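Local coordinates for hypothetical protein PH0822 (Pyrococcus horikoshii, PDB 2YX6), which is of unknown function but binds ADP and belongs to the dinitrogenase iron-molybdenum cofactor biosynthesis family, at residues I72-R75 and A76-F80. Numbering follows the deposited sequence.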
loop_
_atom_site.group_PDB
_atom_site.type_symbol
_atom_site.label_atom_id
_atom_site.label_comp_id
_atom_site.label_asym_id
_atom_site.label_seq_id
_atom_site.Cartn_x
_atom_site.Cartn_y
_atom_site.Cartn_z
ATOM N N ILE A 72 1.046 -1.977 13.883
ATOM C CA ILE A 72 1.946 -0.876 13.642
ATOM C C ILE A 72 1.175 0.335 14.063
ATOM O O ILE A 72 -0.063 0.319 14.019
ATOM C CB ILE A 72 2.356 -0.842 12.140
ATOM C CG1 ILE A 72 3.125 0.464 11.828
ATOM C CG2 ILE A 72 1.110 -1.079 11.283
ATOM C CD1 ILE A 72 3.593 0.602 10.416
ATOM N N GLY A 73 1.862 1.352 14.562
ATOM C CA GLY A 73 1.178 2.539 15.064
ATOM C C GLY A 73 0.690 3.450 13.973
ATOM O O GLY A 73 1.223 3.470 12.876
ATOM N N ARG A 74 -0.313 4.239 14.285
ATOM C CA ARG A 74 -0.887 5.192 13.335
ATOM C C ARG A 74 0.120 6.197 12.814
ATOM O O ARG A 74 0.140 6.523 11.629
ATOM C CB ARG A 74 -2.023 5.939 14.001
ATOM C CG ARG A 74 -2.995 6.525 13.048
ATOM C CD ARG A 74 -3.295 8.002 13.348
ATOM N NE ARG A 74 -3.419 8.307 14.771
ATOM C CZ ARG A 74 -4.462 8.006 15.561
ATOM N NH1 ARG A 74 -5.507 7.328 15.103
ATOM N NH2 ARG A 74 -4.443 8.386 16.840
ATOM N N ARG A 75 0.934 6.718 13.730
ATOM C CA ARG A 75 1.999 7.644 13.393
ATOM C C ARG A 75 2.992 7.056 12.388
ATOM O O ARG A 75 3.396 7.776 11.467
ATOM C CB ARG A 75 2.738 8.052 14.668
ATOM C CG ARG A 75 3.741 9.153 14.463
ATOM C CD ARG A 75 3.063 10.461 14.049
ATOM N NE ARG A 75 4.005 11.401 13.397
ATOM C CZ ARG A 75 4.295 11.426 12.084
ATOM N NH1 ARG A 75 5.155 12.331 11.605
ATOM N NH2 ARG A 75 3.755 10.554 11.243
ATOM N N ALA A 76 3.389 5.789 12.586
ATOM C CA ALA A 76 4.331 5.068 11.676
ATOM C C ALA A 76 3.742 4.909 10.271
ATOM O O ALA A 76 4.430 5.165 9.274
ATOM C CB ALA A 76 4.750 3.681 12.258
ATOM N N ILE A 77 2.460 4.518 10.206
ATOM C CA ILE A 77 1.691 4.395 8.961
ATOM C C ILE A 77 1.708 5.740 8.285
ATOM O O ILE A 77 2.026 5.835 7.126
ATOM C CB ILE A 77 0.143 4.002 9.200
ATOM C CG1 ILE A 77 -0.015 2.519 9.577
ATOM C CG2 ILE A 77 -0.676 4.223 7.925
ATOM C CD1 ILE A 77 -1.366 2.138 10.224
ATOM N N GLU A 78 1.351 6.792 9.015
ATOM C CA GLU A 78 1.315 8.122 8.371
ATOM C C GLU A 78 2.707 8.559 7.834
ATOM O O GLU A 78 2.845 9.096 6.715
ATOM C CB GLU A 78 0.782 9.155 9.363
ATOM C CG GLU A 78 -0.695 9.013 9.588
ATOM C CD GLU A 78 -1.155 9.822 10.785
ATOM O OE1 GLU A 78 -0.310 10.249 11.582
ATOM O OE2 GLU A 78 -2.361 10.043 10.920
ATOM N N TYR A 79 3.729 8.264 8.617
ATOM C CA TYR A 79 5.094 8.572 8.242
ATOM C C TYR A 79 5.471 7.784 6.944
ATOM O O TYR A 79 6.051 8.344 6.033
ATOM C CB TYR A 79 6.041 8.295 9.419
ATOM C CG TYR A 79 7.349 9.027 9.324
ATOM C CD1 TYR A 79 7.703 9.971 10.274
ATOM C CD2 TYR A 79 8.231 8.795 8.269
ATOM C CE1 TYR A 79 8.923 10.680 10.190
ATOM C CE2 TYR A 79 9.458 9.463 8.172
ATOM C CZ TYR A 79 9.791 10.417 9.135
ATOM O OH TYR A 79 11.002 11.094 9.052
ATOM N N PHE A 80 5.028 6.527 6.849
ATOM C CA PHE A 80 5.250 5.681 5.681
ATOM C C PHE A 80 4.569 6.299 4.471
ATOM O O PHE A 80 5.164 6.452 3.383
ATOM C CB PHE A 80 4.741 4.251 5.911
ATOM C CG PHE A 80 5.771 3.283 6.488
ATOM C CD1 PHE A 80 5.564 2.678 7.724
ATOM C CD2 PHE A 80 6.929 2.987 5.810
ATOM C CE1 PHE A 80 6.485 1.806 8.251
ATOM C CE2 PHE A 80 7.871 2.101 6.311
ATOM C CZ PHE A 80 7.676 1.516 7.528
#
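Ile77 N donates to Gly73 O at 3.1 Å, the first i to i+4 bond of helix 74-82, with Gly73 as its N-cap; Glu78 N to Arg74 O and Tyr79 N to Arg75 O, both 2.9 Å, continue the ladder. Arg75 and Glu78 pack on Tyr111 of the second subunit. Glu78 runs extended beside Arg74, and its OE2 lies 3.3 Å from Arg74 CD, but Arg74 NE stays too far from that oxygen for a salt bridge. Arg75 crosses Glu78 at about a right angle, and its NH2 is 4.1 Å from Glu78 OE1, which sits well out of the guanidinium plane. With a glutamine here the negative charge beside both arginines is gone, and their side chains would probably be freer to swing away. The same turn opens the helix of the beta-alpha-beta unit 66-88. Further along, Arg75 reaches obliquely past Tyr79, NH1 3.7 Å from Tyr79 CD1, the two planes 29° apart. On the buried side Ile72 holds CG1 anti to its backbone N (chi1 171°), 3.6 Å from Ala76 CB; the extended chi2 carries CD1 on to the edge of the Phe80 ring, 3.8 Å from CE1. Ile72, Ile77 and Phe80 all pack on Val87, an ADP-binding residue.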